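Local coordinates for prenyltransference for protein (Lavandula lanata, PDB 5HC8), which probably condenses two molecules of dimethylallyl diphosphate, head to middle, into the branched monoterpene precursor lavandulyl diphosphate, at residues Lys93-Thr97 / Ser98-Ile102; Asp167-Glu171 / Ala172-Gln176. All coordinates share one frame; numbering follows the deposited sequence.

Interaction 1. Residues Lys93-Thr97 / Ser98-Ile102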
loop_
_atom_site.group_PDB
_atom_site.type_symbol
_atom_site.label_atom_id
_atom_site.label_comp_id
_atom_site.label_asym_id
_atom_site.label_seq_id
_atom_site.Cartn_x
_atom_site.Cartn_y
_atom_site.Cartn_z
ATOM N N LYS A 93 -11.192 -26.721 11.853
ATOM C CA LYS A 93 -12.345 -27.370 12.504
ATOM C C LYS A 93 -12.130 -27.339 14.047
ATOM O O LYS A 93 -13.038 -26.968 14.807
ATOM C CB LYS A 93 -12.512 -28.801 11.963
ATOM C CG LYS A 93 -13.314 -29.732 12.872
ATOM C CD LYS A 93 -13.442 -31.126 12.268
ATOM C CE LYS A 93 -14.643 -31.868 12.857
ATOM N NZ LYS A 93 -14.361 -33.320 13.011
ATOM N N GLU A 94 -10.932 -27.663 14.503
ATOM C CA GLU A 94 -10.605 -27.540 15.948
ATOM C C GLU A 94 -10.756 -26.124 16.531
ATOM O O GLU A 94 -11.298 -25.944 17.611
ATOM C CB GLU A 94 -9.174 -28.031 16.203
ATOM C CG GLU A 94 -8.947 -28.598 17.603
ATOM C CD GLU A 94 -9.765 -29.880 17.876
ATOM O OE1 GLU A 94 -9.692 -30.415 19.011
ATOM O OE2 GLU A 94 -10.482 -30.370 16.960
ATOM N N LEU A 95 -10.275 -25.109 15.813
ATOM C CA LEU A 95 -10.382 -23.748 16.278
ATOM C C LEU A 95 -11.832 -23.201 16.409
ATOM O O LEU A 95 -12.153 -22.461 17.355
ATOM C CB LEU A 95 -9.574 -22.831 15.332
ATOM C CG LEU A 95 -8.046 -23.012 15.393
ATOM C CD1 LEU A 95 -7.351 -22.596 14.093
ATOM C CD2 LEU A 95 -7.576 -22.201 16.576
ATOM N N VAL A 96 -12.682 -23.501 15.443
ATOM C CA VAL A 96 -14.009 -22.936 15.437
ATOM C C VAL A 96 -14.916 -23.692 16.441
ATOM O O VAL A 96 -15.882 -23.102 16.964
ATOM C CB VAL A 96 -14.621 -22.884 14.026
ATOM C CG1 VAL A 96 -13.692 -22.198 13.052
ATOM C CG2 VAL A 96 -14.953 -24.252 13.484
ATOM N N THR A 97 -14.571 -24.951 16.718
ATOM C CA THR A 97 -15.299 -25.777 17.735
ATOM C C THR A 97 -14.686 -25.765 19.134
ATOM O O THR A 97 -15.269 -26.328 20.062
ATOM C CB THR A 97 -15.604 -27.229 17.268
ATOM O OG1 THR A 97 -14.413 -28.004 17.105
ATOM C CG2 THR A 97 -16.353 -27.192 15.950
ATOM N N SER A 98 -13.550 -25.079 19.306
ATOM C CA SER A 98 -12.981 -24.831 20.629
ATOM C C SER A 98 -13.731 -23.742 21.351
ATOM O O SER A 98 -14.639 -23.090 20.807
ATOM C CB SER A 98 -11.519 -24.393 20.521
ATOM O OG SER A 98 -11.413 -23.028 20.128
ATOM N N GLN A 99 -13.316 -23.507 22.583
ATOM C CA GLN A 99 -13.848 -22.393 23.350
ATOM C C GLN A 99 -13.389 -21.049 22.795
ATOM O O GLN A 99 -13.893 -20.034 23.217
ATOM C CB GLN A 99 -13.460 -22.498 24.818
ATOM C CG GLN A 99 -14.163 -23.649 25.536
ATOM C CD GLN A 99 -13.181 -24.566 26.260
ATOM O OE1 GLN A 99 -12.587 -25.478 25.654
ATOM N NE2 GLN A 99 -12.998 -24.325 27.562
ATOM N N GLN A 100 -12.451 -21.012 21.857
ATOM C CA GLN A 100 -12.108 -19.713 21.236
ATOM C C GLN A 100 -13.187 -19.242 20.299
ATOM O O GLN A 100 -13.400 -18.023 20.122
ATOM C CB GLN A 100 -10.718 -19.770 20.615
ATOM C CG GLN A 100 -9.699 -19.983 21.723
ATOM C CD GLN A 100 -8.272 -19.828 21.275
ATOM O OE1 GLN A 100 -7.772 -20.624 20.460
ATOM N NE2 GLN A 100 -7.591 -18.827 21.827
ATOM N N ASP A 101 -13.947 -20.207 19.778
ATOM C CA ASP A 101 -15.183 -19.882 19.125
ATOM C C ASP A 101 -14.921 -19.007 17.892
ATOM O O ASP A 101 -15.613 -18.012 17.648
ATOM C CB ASP A 101 -16.120 -19.126 20.063
ATOM C CG ASP A 101 -17.572 -19.177 19.600
ATOM O OD1 ASP A 101 -17.974 -20.116 18.885
ATOM O OD2 ASP A 101 -18.302 -18.247 19.918
ATOM N N ILE A 102 -13.908 -19.392 17.136
ATOM C CA ILE A 102 -13.452 -18.569 16.023
ATOM C C ILE A 102 -14.416 -18.572 14.871
ATOM O O ILE A 102 -14.969 -19.589 14.541
ATOM C CB ILE A 102 -12.068 -19.043 15.606
ATOM C CG1 ILE A 102 -11.114 -18.520 16.680
ATOM C CG2 ILE A 102 -11.690 -18.543 14.208
ATOM C CD1 ILE A 102 -10.198 -19.620 17.060
HETATM O O HOH W 1 -17.203 -22.860 19.228
#
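Ile102 folds back over the last turn of helix 91-97 and rests against Leu95 and Val96. From its CB outward, the side chain skirts one carbonyl oxygen. CB lies 3.8 Å from Leu95 O, CG1 stays close to the same oxygen, and CD1 passes it to reach Leu95 itself, 3.7 Å from Leu95 CB and about as near to its CD2. Turning CG1 to the side of the backbone N (chi1 -75°) sends this arm to Leu95 and leaves the other branch facing Val96, where Ile102 CG2 lies 4.3 Å from Val96 CG1. That Val96 methyl also lies 3.3 Å from Ile102 O. Leu95 continues beyond the contact onto Ile49 and Ser50 of helix 34-54, while Val96 packs on Leu127 and Ser128 of helix 115-128.

The polar half of the contact is built on Ser98. Its hydroxyl gives its proton to Leu95 O, 2.9 Å from Ser98 OG, approaching from above the carbonyl plane, 37° out of it. The same OG accepts from Gln100 N at 2.9 Å. Each role of the hydroxyl thus has a partner, and the oxygen links Leu95 of the helix to the turn that follows. Thr97, just before Ser98, donates from OG1 to Lys93 O, one turn back, on the face of that carbonyl opposite to Thr97 N. A water bridges Val96 O and Asp101 OD1, while Asp101 OD2 is held by Lys132 N. Asp101, with its positive phi of 63°, redirects the chain towards Ile102, whose O accepts from Asn131 ND2. An ST turn at Ser98, inside the type I beta turn Ser98-Asp101, leads from helix 91-97 into strand 103-107, within this chain an edge strand of the parallel sheet of the undecaprenyl diphosphate synthase (cis-prenyltransferase) family.

Interaction 2. Residues Asp167-Glu171 / Ala172-Gln176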
loop_
_atom_site.group_PDB
_atom_site.type_symbol
_atom_site.label_atom_id
_atom_site.label_comp_id
_atom_site.label_asym_id
_atom_site.label_seq_id
_atom_site.Cartn_x
_atom_site.Cartn_y
_atom_site.Cartn_z
ATOM N N ASP A 167 -21.746 10.402 -8.915
ATOM C CA ASP A 167 -21.407 11.231 -7.737
ATOM C C ASP A 167 -21.803 10.648 -6.370
ATOM O O ASP A 167 -21.359 11.137 -5.350
ATOM C CB ASP A 167 -21.937 12.660 -7.892
ATOM C CG ASP A 167 -21.049 13.520 -8.801
ATOM O OD1 ASP A 167 -20.213 12.959 -9.554
ATOM O OD2 ASP A 167 -21.182 14.767 -8.757
ATOM N N ASP A 168 -22.571 9.578 -6.335
ATOM C CA ASP A 168 -22.792 8.867 -5.089
ATOM C C ASP A 168 -21.617 8.022 -4.669
ATOM O O ASP A 168 -21.622 7.490 -3.573
ATOM C CB ASP A 168 -23.999 7.926 -5.169
ATOM C CG ASP A 168 -25.312 8.630 -5.624
ATOM O OD1 ASP A 168 -25.453 9.885 -5.486
ATOM O OD2 ASP A 168 -26.194 7.862 -6.115
ATOM N N ILE A 169 -20.631 7.821 -5.547
ATOM C CA ILE A 169 -19.520 6.950 -5.209
ATOM C C ILE A 169 -18.538 7.685 -4.255
ATOM O O ILE A 169 -17.935 8.698 -4.620
ATOM C CB ILE A 169 -18.770 6.404 -6.476
ATOM C CG1 ILE A 169 -19.737 5.641 -7.378
ATOM C CG2 ILE A 169 -17.654 5.444 -6.061
ATOM C CD1 ILE A 169 -19.279 5.608 -8.808
ATOM N N ASP A 170 -18.453 7.215 -3.017
ATOM C CA ASP A 170 -17.546 7.821 -2.032
ATOM C C ASP A 170 -16.731 6.724 -1.431
ATOM O O ASP A 170 -16.961 5.528 -1.761
ATOM C CB ASP A 170 -18.334 8.611 -0.973
ATOM C CG ASP A 170 -19.409 7.806 -0.344
ATOM O OD1 ASP A 170 -19.421 6.581 -0.493
ATOM O OD2 ASP A 170 -20.293 8.416 0.322
ATOM N N GLU A 171 -15.789 7.047 -0.513
ATOM C CA GLU A 171 -15.022 5.942 0.108
ATOM C C GLU A 171 -15.861 4.840 0.629
ATOM O O GLU A 171 -15.580 3.626 0.478
ATOM C CB GLU A 171 -14.119 6.376 1.284
ATOM C CG GLU A 171 -12.857 6.960 0.856
ATOM C CD GLU A 171 -12.027 7.425 2.024
ATOM O OE1 GLU A 171 -11.499 6.579 2.710
ATOM O OE2 GLU A 171 -11.970 8.643 2.278
ATOM N N ALA A 172 -16.872 5.235 1.407
ATOM C CA ALA A 172 -17.635 4.243 2.084
ATOM C C ALA A 172 -18.348 3.326 1.107
ATOM O O ALA A 172 -18.491 2.129 1.312
ATOM C CB ALA A 172 -18.644 4.922 3.042
ATOM N N THR A 173 -18.844 3.888 0.016
ATOM C CA THR A 173 -19.499 3.024 -0.979
ATOM C C THR A 173 -18.488 2.059 -1.610
ATOM O O THR A 173 -18.716 0.871 -1.781
ATOM C CB THR A 173 -20.147 3.924 -2.078
ATOM O OG1 THR A 173 -21.155 4.740 -1.431
ATOM C CG2 THR A 173 -20.787 3.055 -3.136
ATOM N N PHE A 174 -17.307 2.593 -1.857
ATOM C CA PHE A 174 -16.288 1.778 -2.514
ATOM C C PHE A 174 -15.874 0.649 -1.602
ATOM O O PHE A 174 -15.885 -0.514 -1.972
ATOM C CB PHE A 174 -15.145 2.671 -3.009
ATOM C CG PHE A 174 -14.329 2.007 -4.068
ATOM C CD1 PHE A 174 -13.386 1.078 -3.714
ATOM C CD2 PHE A 174 -14.600 2.233 -5.406
ATOM C CE1 PHE A 174 -12.660 0.419 -4.682
ATOM C CE2 PHE A 174 -13.857 1.581 -6.396
ATOM C CZ PHE A 174 -12.933 0.632 -6.019
ATOM N N GLU A 175 -15.757 0.964 -0.323
ATOM C CA GLU A 175 -15.434 0.005 0.715
ATOM C C GLU A 175 -16.433 -1.131 0.823
ATOM O O GLU A 175 -16.080 -2.292 0.987
ATOM C CB GLU A 175 -15.308 0.863 1.990
ATOM C CG GLU A 175 -14.923 0.318 3.347
ATOM C CD GLU A 175 -13.460 0.188 3.513
ATOM O OE1 GLU A 175 -12.694 1.182 3.746
ATOM O OE2 GLU A 175 -13.103 -0.981 3.346
ATOM N N GLN A 176 -17.732 -0.847 0.658
ATOM C CA GLN A 176 -18.748 -1.916 0.834
ATOM C C GLN A 176 -18.778 -2.914 -0.332
ATOM O O GLN A 176 -19.418 -3.951 -0.273
ATOM C CB GLN A 176 -20.184 -1.327 0.892
ATOM C CG GLN A 176 -20.465 -0.239 1.908
ATOM C CD GLN A 176 -21.723 0.584 1.504
ATOM O OE1 GLN A 176 -22.594 0.101 0.754
ATOM N NE2 GLN A 176 -21.809 1.825 1.983
#
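Asp170 takes hold of Thr173 twice through a single oxygen. Its OD1 accepts from Thr173 N at 2.8 Å and from Thr173 OG1 at 2.7 Å, the two donors arriving from opposite faces of the carboxylate plane. The amide comes nearly in line with the C-O bond, whereas the hydroxyl lies on the syn side, 35° out of the plane. With CG set between the backbone N and carbonyl carbon (chi1 53°), the carboxylate reaches forward over the first turn, crossing the Thr173 side chain at about a right angle. The pair is close enough for Thr173 CB to lie 3.2 Å from Asp170 OD1. The bond from Thr173 N to this carboxylate makes Asp170 the N-cap of helix 171-176, and its negative charge at the amino end would suit the helix dipole.

Backbone bonds take up the helix from there: Phe174 N donates to Asp170 O at 3.0 Å and Glu175 N to Glu171 O at 2.8 Å.

Apolar contact straddles the cap. Ile169, just before the N-cap, and Phe174, in the fourth helical position after it, pair as a hydrophobic staple, with Ile169 CG2 at the ring edge, 4.5 Å from Phe174 CD2. Both side chains also pack on Ile155 of helix 144-160, and Phe174 stacks with Trp206.

Among the charged groups, Glu171 faces the second subunit. Glu171 OE1 and Glu175 OE1 stand 5.6 Å apart, a like-charge pair whose repulsion is probably eased by Arg145 of the second subunit, which forms a salt bridge with Glu171 OE1 and a long, weak ion pair with Glu175 OE1, itself an acceptor from Trp206 NE1.

In the fold
From the N terminus, interaction 1 comes first, closing the short passage from helix 91-97 to strand 103-107 on one flank of the sheet, beside helices 34-54 and 115-128. The chain then runs through helix 115-128, strand 135-140 and helix 144-160 before interaction 2 fixes the start of helix 171-176, where helix 144-160 and the second subunit meet it. The two are in series, neither nested nor crossed, and do not touch: their centres are 35 Å apart, their nearest atoms about 21 Å. One lies where a helix gives way to a strand, the other where a helix begins; of the two contacts, only interaction 2 touches the second subunit.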